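Local coordinates for adenylate cyclase-like protein (Chlamydia trachomatis, PDB 4QO6) that forms part of the inner-membrane ring of the type III secretion system, this chain being the periplasmic region of the CdsD protein, at residues V102-K108 and D131-E137; W75-N79 and S92-P96; S151-V156 and K178-V182. All coordinates share one frame; numbering follows the deposited sequence.

Interaction 1 of 3, residues V102-K108 and D131-E137; sequences VISGYLK and DNKVIIE
The carbonyl O of Gly105 accepts the amide N of Ile135 at 2.7 Å, and with an N-H...O angle of 173° this is the shortest and straightest bond between the two strands. They are the parallel neighbours of a beta-alpha-beta unit: strand 100-107 leads through helix 110-123 into strand 130-136. Four more backbone bonds continue the ladder, two before this one (Ile103 N to Asp131 O, Lys133 N to Ile103 O) and two after (Leu107 N to Ile135 O, Glu137 N to Leu107 O). One rung is replaced: a water accepts from Gly105 N at 3.1 Å and donates to Lys133 O, yet the bridges Ile103-Asn132 and Tyr106-Ile135 keep the same register across the gap. With its positive phi of 128°, Gly105 would press a CB against the preceding carbonyl O, which accounts for glycine here. Beside the gap an Asx turn forms, Asn132 OD1 taking Val134 N at 3.1 Å from well above its carbonyl plane.

On one face of the sheet, Tyr106 and Ile135 lie side by side, Tyr106 CD1 3.5 Å from Ile135 CB. On the other, Ile103 and Leu107 are joined by Val134, in the irregular part of its strand: its CG2 reaches Ile103 CG1, and its CG1 lies 3.9 Å from Leu107 CD1. The Tyr106 hydroxyl bonds Gly191 O and Glu137 OE2 bonds Asn162 N, both partners lying beyond helix 137-150. Lys108 bends at chi2 (94°), which lays its CD 3.4 Å from Glu137 OE1, while its NZ makes only a long salt bridge to that oxygen, at 3.9 Å.

Interaction 2 of 3, residues W75-N79 and S92-P96; sequences WQEMN and SMQSP
This contact packs a helix against an edge strand in the PD2 domain: helix 71-83 runs antiparallel to strand 92-95, with the segment axes 7.5 Å apart at 176°. The evidence for a specific fit is the Asn79 amide, which grips both polar atoms of one backbone residue. Its OD1 accepts Met93 N at 2.8 Å, in the carbonyl plane and on a lone pair, while its ND2 donates to Met93 O at 3.0 Å. Two bonds fix the rotation of the amide and give Met93 partners on the strand edge turned away from strand 100-107.

One turn earlier, Trp75 has CG between its backbone N and carbonyl carbon (chi1 58°), which lays the indole over the strand. Gln94 CA stands 4.1 Å from the centroid of the five-membered ring, a CH-pi contact over the face, and Gln94 OE1 lies above the same ring system near its rim, 3.5 Å from Trp75 CH2. Trp75 CB meets Met93 CG at 3.6 Å. The thioether of Met93 continues toward Met78, and both methionines touch Phe124. Helix 71-83, strands 92-95 and 100-107, helix 110-123 and strand 130-136 give the order alpha-beta-beta-alpha-beta, consistent with a BON-like domain.

Interaction 3 of 3, residues S151-V156 and K178-V182; sequences SGFANV and KFRTV
A Schellman motif ends helix 137-150, and the loop that follows, on its way to strand 157-161, packs against helix 176-187 inside the BON domain. Gly152 is the first residue to leave helical geometry, and its positive phi of 97° goes with two bonds back into the last helical turn. A side chain there would be jammed against the preceding carbonyl O, so the turn calls for glycine. Just after this cap, Phe153 points its side chain toward helix 176-187.

Phe153 and Phe179 form a T-shaped (edge-to-face) pair, with centroids 5.0 Å apart and planes at 73°. Phe179 supplies the edge: its CD1 stands 3.7 Å above the Phe153 ring plane, over the ring centre. With its CG turned opposite the amide N (chi1 -171°), Phe179 points CD1 at the face; its CB, placed by the helix backbone, lies 3.8 Å from Phe153 CZ. The rim of the Phe153 ring is lined as well, since Val182 CG2 and Lys178 CG both approach near its plane, each at the CE2 atom. Residues 178, 179 and 182 thus present one side of the helix to a single aromatic side chain.

Val182 CG2 also meets Ser151 OG at 3.4 Å. The lysine chain, bent at chi3 and chi4, passes the C-terminal end of helix 137-150, where Lys178 CE is 3.1 Å and NZ 3.2 Å from Ser151 O. On the loop side, Val156 N bonds Phe153 O at 2.9 Å, a tight turn that returns Val156 to the interior, where its CG2 touches Phe179 CE1 at 3.9 Å. Beneath lies the sheet: Phe153, Val156 and Phe179 all rest on Ile171 of strand 164-172, Val156 and Phe179 also reach Val199 of strand 194-202, and Leu148 of helix 137-150 meets both Val156 and Val182.

Interactions 1 and 2 share one sheet: strand 100-107 bonds to 130-136 in the first and to 92-95 on its other side, where Val102 N meets Gln94 O and Ser104 N meets Ser92 O, both at 2.9 Å. Interaction 1 is a backbone ladder with one water-filled rung, and interaction 2 adds a helix to the sheet's outer edge through an amide and an indole; both are partly buried. Interaction 3 lies farther along the chain, within the BON domain, its centre about 28 Å from that of interaction 1 and about 40 Å from that of interaction 2. It is buried and chiefly aromatic and aliphatic, joining a helix-ending loop to a helix rather than strand to strand.

Interaction 1 of 3, residues V102-K108 and D131-E137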
loop_
_atom_site.group_PDB
_atom_site.type_symbol
_atom_site.label_atom_id
_atom_site.label_comp_id
_atom_site.label_asym_id
_atom_site.label_seq_id
_atom_site.Cartn_x
_atom_site.Cartn_y
_atom_site.Cartn_z
ATOM N N VAL A 102 7.320 0.667 2.358
ATOM C CA VAL A 102 6.144 0.273 1.606
ATOM C C VAL A 102 5.470 1.529 1.071
ATOM O O VAL A 102 5.207 2.455 1.833
ATOM C CB VAL A 102 5.130 -0.461 2.495
ATOM C CG1 VAL A 102 3.870 -0.802 1.701
ATOM C CG2 VAL A 102 5.742 -1.746 3.065
ATOM N N ILE A 103 5.237 1.572 -0.235
ATOM C CA ILE A 103 4.622 2.720 -0.900
ATOM C C ILE A 103 3.228 2.246 -1.357
ATOM O O ILE A 103 3.107 1.189 -2.005
ATOM C CB ILE A 103 5.497 3.256 -2.089
ATOM C CG1 ILE A 103 4.857 4.463 -2.777
ATOM C CG2 ILE A 103 5.729 2.227 -3.172
ATOM C CD1 ILE A 103 5.271 5.752 -2.136
ATOM N N SER A 104 2.184 3.030 -1.057
ATOM C CA SER A 104 0.813 2.551 -1.272
ATOM C C SER A 104 -0.076 3.677 -1.702
ATOM O O SER A 104 0.285 4.821 -1.538
ATOM C CB SER A 104 0.267 1.886 0.011
ATOM O OG SER A 104 0.177 2.874 1.004
ATOM N N GLY A 105 -1.252 3.312 -2.214
ATOM C CA GLY A 105 -2.280 4.225 -2.744
ATOM C C GLY A 105 -2.715 3.830 -4.158
ATOM O O GLY A 105 -2.384 2.740 -4.620
ATOM N N TYR A 106 -3.413 4.740 -4.853
ATOM C CA TYR A 106 -3.953 4.535 -6.205
ATOM C C TYR A 106 -3.339 5.500 -7.191
ATOM O O TYR A 106 -3.115 6.612 -6.834
ATOM C CB TYR A 106 -5.496 4.777 -6.209
ATOM C CG TYR A 106 -6.214 3.784 -5.360
ATOM C CD1 TYR A 106 -6.473 2.513 -5.835
ATOM C CD2 TYR A 106 -6.574 4.089 -4.053
ATOM C CE1 TYR A 106 -7.080 1.565 -5.026
ATOM C CE2 TYR A 106 -7.204 3.156 -3.255
ATOM C CZ TYR A 106 -7.460 1.908 -3.749
ATOM O OH TYR A 106 -8.073 0.980 -2.944
ATOM N N LEU A 107 -3.060 5.060 -8.405
ATOM C CA LEU A 107 -2.746 5.924 -9.556
ATOM C C LEU A 107 -3.738 5.515 -10.644
ATOM O O LEU A 107 -4.348 4.448 -10.564
ATOM C CB LEU A 107 -1.290 5.748 -10.087
ATOM C CG LEU A 107 -0.195 6.218 -9.111
ATOM C CD1 LEU A 107 1.209 5.812 -9.479
ATOM C CD2 LEU A 107 -0.273 7.724 -8.959
ATOM N N LYS A 108 -3.891 6.373 -11.643
ATOM C CA LYS A 108 -4.942 6.239 -12.634
ATOM C C LYS A 108 -4.490 5.258 -13.670
ATOM O O LYS A 108 -5.226 4.352 -13.963
ATOM C CB LYS A 108 -5.266 7.588 -13.275
ATOM C CG LYS A 108 -6.454 7.577 -14.219
ATOM C CD LYS A 108 -7.750 7.968 -13.519
ATOM C CE LYS A 108 -8.971 7.672 -14.394
ATOM N NZ LYS A 108 -10.242 7.647 -13.609
ATOM N N ASP A 131 9.108 -1.807 -1.058
ATOM C CA ASP A 131 8.042 -2.684 -1.560
ATOM C C ASP A 131 6.912 -1.851 -2.187
ATOM O O ASP A 131 6.319 -0.973 -1.542
ATOM C CB ASP A 131 7.448 -3.520 -0.398
ATOM C CG ASP A 131 6.411 -4.552 -0.865
ATOM O OD1 ASP A 131 6.443 -4.978 -2.042
ATOM O OD2 ASP A 131 5.559 -4.977 -0.058
ATOM N N ASN A 132 6.546 -2.166 -3.414
ATOM C CA ASN A 132 5.574 -1.365 -4.089
ATOM C C ASN A 132 4.200 -1.976 -4.065
ATOM O O ASN A 132 4.005 -2.999 -4.665
ATOM C CB ASN A 132 5.945 -1.124 -5.534
ATOM C CG ASN A 132 4.762 -0.636 -6.314
ATOM O OD1 ASN A 132 4.143 0.375 -5.960
ATOM N ND2 ASN A 132 4.382 -1.390 -7.327
ATOM N N LYS A 133 3.245 -1.302 -3.416
ATOM C CA LYS A 133 1.890 -1.762 -3.312
ATOM C C LYS A 133 0.880 -0.821 -3.936
ATOM O O LYS A 133 -0.310 -0.958 -3.744
ATOM C CB LYS A 133 1.532 -2.002 -1.843
ATOM C CG LYS A 133 2.345 -3.111 -1.227
ATOM C CD LYS A 133 1.555 -3.724 -0.075
ATOM C CE LYS A 133 2.222 -4.963 0.499
ATOM N NZ LYS A 133 2.869 -4.644 1.804
ATOM N N VAL A 134 1.330 0.102 -4.758
ATOM C CA VAL A 134 0.418 1.013 -5.376
ATOM C C VAL A 134 -0.537 0.254 -6.306
ATOM O O VAL A 134 -0.112 -0.644 -7.038
ATOM C CB VAL A 134 1.204 2.108 -6.140
ATOM C CG1 VAL A 134 0.260 2.964 -6.967
ATOM C CG2 VAL A 134 1.953 2.972 -5.136
ATOM N N ILE A 135 -1.814 0.629 -6.284
ATOM C CA ILE A 135 -2.831 0.016 -7.138
ATOM C C ILE A 135 -3.014 0.863 -8.448
ATOM O O ILE A 135 -3.220 2.073 -8.369
ATOM C CB ILE A 135 -4.177 -0.063 -6.384
ATOM C CG1 ILE A 135 -4.058 -0.710 -4.980
ATOM C CG2 ILE A 135 -5.234 -0.808 -7.209
ATOM C CD1 ILE A 135 -3.948 -2.198 -4.979
ATOM N N ILE A 136 -2.971 0.248 -9.642
ATOM C CA ILE A 136 -3.236 1.017 -10.905
ATOM C C ILE A 136 -4.721 0.886 -11.314
ATOM O O ILE A 136 -5.203 -0.207 -11.571
ATOM C CB ILE A 136 -2.343 0.565 -12.088
ATOM C CG1 ILE A 136 -0.852 0.527 -11.696
ATOM C CG2 ILE A 136 -2.543 1.469 -13.303
ATOM C CD1 ILE A 136 -0.348 1.803 -11.053
ATOM N N GLU A 137 -5.442 1.988 -11.358
ATOM C CA GLU A 137 -6.884 1.946 -11.654
ATOM C C GLU A 137 -7.243 1.313 -13.006
ATOM O O GLU A 137 -8.096 0.449 -13.064
ATOM C CB GLU A 137 -7.527 3.330 -11.495
ATOM C CG GLU A 137 -7.750 3.707 -10.029
ATOM C CD GLU A 137 -7.992 5.198 -9.791
ATOM O OE1 GLU A 137 -8.052 5.990 -10.771
ATOM O OE2 GLU A 137 -8.150 5.574 -8.600
HETATM O O HOH W 1 -1.817 0.252 -2.160
#

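Interaction 2 of 3, residues W75-N79 and S92-P96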
loop_
_atom_site.group_PDB
_atom_site.type_symbol
_atom_site.label_atom_id
_atom_site.label_comp_id
_atom_site.label_asym_id
_atom_site.label_seq_id
_atom_site.Cartn_x
_atom_site.Cartn_y
_atom_site.Cartn_z
ATOM N N TRP A 75 10.495 8.090 5.913
ATOM C CA TRP A 75 9.198 8.087 5.219
ATOM C C TRP A 75 8.365 9.314 5.449
ATOM O O TRP A 75 7.555 9.654 4.579
ATOM C CB TRP A 75 8.381 6.774 5.398
ATOM C CG TRP A 75 8.039 6.369 6.774
ATOM C CD1 TRP A 75 8.675 5.432 7.516
ATOM C CD2 TRP A 75 6.945 6.858 7.572
ATOM N NE1 TRP A 75 8.078 5.327 8.773
ATOM C CE2 TRP A 75 7.008 6.193 8.828
ATOM C CE3 TRP A 75 5.967 7.821 7.377
ATOM C CZ2 TRP A 75 6.080 6.450 9.885
ATOM C CZ3 TRP A 75 5.027 8.098 8.449
ATOM C CH2 TRP A 75 5.096 7.371 9.675
ATOM N N GLN A 76 8.498 9.985 6.617
ATOM C CA GLN A 76 7.764 11.235 6.812
ATOM C C GLN A 76 8.253 12.334 5.795
ATOM O O GLN A 76 7.456 13.094 5.270
ATOM C CB GLN A 76 7.930 11.751 8.232
ATOM C CG GLN A 76 7.023 11.033 9.228
ATOM C CD GLN A 76 7.269 11.502 10.654
ATOM O OE1 GLN A 76 8.347 12.052 10.966
ATOM N NE2 GLN A 76 6.299 11.220 11.558
ATOM N N GLU A 77 9.568 12.433 5.641
ATOM C CA GLU A 77 10.197 13.328 4.690
ATOM C C GLU A 77 9.631 13.028 3.295
ATOM O O GLU A 77 9.153 13.899 2.646
ATOM C CB GLU A 77 11.719 13.161 4.736
ATOM C CG GLU A 77 12.487 13.928 3.653
ATOM C CD GLU A 77 13.579 13.113 2.927
ATOM O OE1 GLU A 77 14.414 12.434 3.603
ATOM O OE2 GLU A 77 13.617 13.162 1.654
ATOM N N MET A 78 9.622 11.785 2.871
ATOM C CA MET A 78 9.125 11.430 1.543
ATOM C C MET A 78 7.639 11.794 1.354
ATOM O O MET A 78 7.245 12.258 0.291
ATOM C CB MET A 78 9.405 9.916 1.269
ATOM C CG MET A 78 9.196 9.388 -0.179
ATOM S SD MET A 78 10.123 10.121 -1.638
ATOM C CE MET A 78 11.615 10.688 -0.855
ATOM N N ASN A 79 6.827 11.608 2.403
ATOM C CA ASN A 79 5.409 11.934 2.364
ATOM C C ASN A 79 5.214 13.389 2.224
ATOM O O ASN A 79 4.244 13.798 1.597
ATOM C CB ASN A 79 4.660 11.468 3.639
ATOM C CG ASN A 79 4.497 9.974 3.672
ATOM O OD1 ASN A 79 4.665 9.333 2.627
ATOM N ND2 ASN A 79 4.208 9.379 4.885
ATOM N N SER A 92 1.291 7.495 -0.369
ATOM C CA SER A 92 2.109 7.632 0.823
ATOM C C SER A 92 3.033 6.454 1.092
ATOM O O SER A 92 2.854 5.378 0.556
ATOM C CB SER A 92 1.231 7.864 2.027
ATOM O OG SER A 92 0.321 6.836 2.176
ATOM N N MET A 93 4.018 6.698 1.951
ATOM C CA MET A 93 5.039 5.746 2.300
ATOM C C MET A 93 5.032 5.521 3.828
ATOM O O MET A 93 4.835 6.476 4.620
ATOM C CB MET A 93 6.419 6.238 1.870
ATOM C CG MET A 93 7.570 5.286 2.228
ATOM S SD MET A 93 9.168 5.817 1.569
ATOM C CE MET A 93 8.894 5.294 -0.116
ATOM N N GLN A 94 5.253 4.264 4.178
ATOM C CA GLN A 94 5.318 3.755 5.538
ATOM C C GLN A 94 6.462 2.736 5.591
ATOM O O GLN A 94 7.127 2.482 4.597
ATOM C CB GLN A 94 3.993 3.066 5.980
ATOM C CG GLN A 94 2.745 3.957 5.990
ATOM C CD GLN A 94 2.756 5.178 6.968
ATOM O OE1 GLN A 94 2.979 5.020 8.190
ATOM N NE2 GLN A 94 2.445 6.402 6.429
ATOM N N SER A 95 6.671 2.203 6.783
ATOM C CA SER A 95 7.635 1.189 7.059
ATOM C C SER A 95 7.085 0.256 8.135
ATOM O O SER A 95 6.985 0.687 9.283
ATOM C CB SER A 95 8.885 1.800 7.646
ATOM O OG SER A 95 9.756 0.728 8.020
ATOM N N PRO A 96 6.761 -1.009 7.778
ATOM C CA PRO A 96 6.205 -1.901 8.794
ATOM C C PRO A 96 7.335 -2.519 9.644
ATOM O O PRO A 96 7.100 -3.110 10.672
ATOM C CB PRO A 96 5.499 -2.961 7.966
ATOM C CG PRO A 96 6.319 -3.010 6.725
ATOM C CD PRO A 96 6.648 -1.584 6.431
#

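Interaction 3 of 3, residues S151-V156 and K178-V182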
loop_
_atom_site.group_PDB
_atom_site.type_symbol
_atom_site.label_atom_id
_atom_site.label_comp_id
_atom_site.label_asym_id
_atom_site.label_seq_id
_atom_site.Cartn_x
_atom_site.Cartn_y
_atom_site.Cartn_z
ATOM N N SER A 151 -18.960 -13.810 -16.609
ATOM C CA SER A 151 -20.150 -14.208 -15.916
ATOM C C SER A 151 -21.453 -14.033 -16.722
ATOM O O SER A 151 -22.484 -14.447 -16.259
ATOM C CB SER A 151 -20.233 -13.445 -14.604
ATOM O OG SER A 151 -19.672 -14.228 -13.564
ATOM N N GLY A 152 -21.391 -13.451 -17.901
ATOM C CA GLY A 152 -22.570 -13.174 -18.707
ATOM C C GLY A 152 -23.127 -11.741 -18.593
ATOM O O GLY A 152 -24.308 -11.520 -18.912
ATOM N N PHE A 153 -22.283 -10.766 -18.192
ATOM C CA PHE A 153 -22.746 -9.416 -17.873
ATOM C C PHE A 153 -21.958 -8.339 -18.586
ATOM O O PHE A 153 -21.524 -7.356 -17.985
ATOM C CB PHE A 153 -22.737 -9.198 -16.352
ATOM C CG PHE A 153 -23.799 -9.998 -15.615
ATOM C CD1 PHE A 153 -25.151 -9.779 -15.864
ATOM C CD2 PHE A 153 -23.453 -10.946 -14.635
ATOM C CE1 PHE A 153 -26.139 -10.522 -15.171
ATOM C CE2 PHE A 153 -24.428 -11.690 -13.947
ATOM C CZ PHE A 153 -25.785 -11.457 -14.209
ATOM N N ALA A 154 -21.850 -8.473 -19.901
ATOM C CA ALA A 154 -21.031 -7.572 -20.707
ATOM C C ALA A 154 -21.452 -6.170 -21.252
ATOM O O ALA A 154 -20.522 -5.429 -21.529
ATOM C CB ALA A 154 -20.471 -8.374 -21.886
ATOM N N ASN A 155 -22.691 -5.685 -21.454
ATOM C CA ASN A 155 -23.885 -5.706 -20.618
ATOM C C ASN A 155 -23.722 -4.605 -19.485
ATOM O O ASN A 155 -23.993 -3.417 -19.725
ATOM C CB ASN A 155 -24.216 -7.125 -20.150
ATOM C CG ASN A 155 -25.656 -7.292 -19.750
ATOM O OD1 ASN A 155 -26.446 -6.352 -19.819
ATOM N ND2 ASN A 155 -26.010 -8.500 -19.298
ATOM N N VAL A 156 -23.246 -4.986 -18.301
ATOM C CA VAL A 156 -22.915 -4.062 -17.206
ATOM C C VAL A 156 -21.534 -3.425 -17.346
ATOM O O VAL A 156 -20.523 -4.118 -17.641
ATOM C CB VAL A 156 -22.953 -4.813 -15.883
ATOM C CG1 VAL A 156 -22.582 -3.919 -14.692
ATOM C CG2 VAL A 156 -24.323 -5.435 -15.720
ATOM N N LYS A 178 -28.032 -14.390 -9.633
ATOM C CA LYS A 178 -26.723 -14.589 -10.237
ATOM C C LYS A 178 -25.871 -13.313 -10.145
ATOM O O LYS A 178 -24.681 -13.373 -9.837
ATOM C CB LYS A 178 -26.874 -15.019 -11.697
ATOM C CG LYS A 178 -25.562 -15.157 -12.468
ATOM C CD LYS A 178 -25.652 -16.213 -13.562
ATOM C CE LYS A 178 -24.777 -15.923 -14.779
ATOM N NZ LYS A 178 -25.573 -15.292 -15.893
ATOM N N PHE A 179 -26.494 -12.170 -10.419
ATOM C CA PHE A 179 -25.811 -10.875 -10.375
ATOM C C PHE A 179 -25.347 -10.458 -8.970
ATOM O O PHE A 179 -24.232 -9.990 -8.804
ATOM C CB PHE A 179 -26.686 -9.770 -10.969
ATOM C CG PHE A 179 -25.952 -8.464 -11.135
ATOM C CD1 PHE A 179 -24.903 -8.357 -12.040
ATOM C CD2 PHE A 179 -26.297 -7.346 -10.371
ATOM C CE1 PHE A 179 -24.222 -7.155 -12.201
ATOM C CE2 PHE A 179 -25.611 -6.135 -10.523
ATOM C CZ PHE A 179 -24.579 -6.043 -11.438
ATOM N N ARG A 180 -26.215 -10.608 -7.979
ATOM C CA ARG A 180 -25.867 -10.434 -6.566
ATOM C C ARG A 180 -24.608 -11.224 -6.184
ATOM O O ARG A 180 -23.771 -10.768 -5.416
ATOM C CB ARG A 180 -27.040 -10.925 -5.734
ATOM C CG ARG A 180 -26.898 -10.774 -4.229
ATOM C CD ARG A 180 -28.266 -10.680 -3.549
ATOM N NE ARG A 180 -29.169 -9.727 -4.235
ATOM C CZ ARG A 180 -30.336 -10.023 -4.826
ATOM N NH1 ARG A 180 -30.816 -11.263 -4.827
ATOM N NH2 ARG A 180 -31.042 -9.062 -5.421
ATOM N N THR A 181 -24.507 -12.431 -6.720
ATOM C CA THR A 181 -23.350 -13.299 -6.520
ATOM C C THR A 181 -22.121 -12.710 -7.221
ATOM O O THR A 181 -21.061 -12.581 -6.616
ATOM C CB THR A 181 -23.693 -14.730 -7.019
ATOM O OG1 THR A 181 -24.660 -15.289 -6.122
ATOM C CG2 THR A 181 -22.473 -15.652 -7.103
ATOM N N VAL A 182 -22.270 -12.332 -8.488
ATOM C CA VAL A 182 -21.191 -11.703 -9.206
ATOM C C VAL A 182 -20.697 -10.431 -8.495
ATOM O O VAL A 182 -19.486 -10.155 -8.484
ATOM C CB VAL A 182 -21.605 -11.368 -10.637
ATOM C CG1 VAL A 182 -20.613 -10.425 -11.305
ATOM C CG2 VAL A 182 -21.745 -12.650 -11.436
#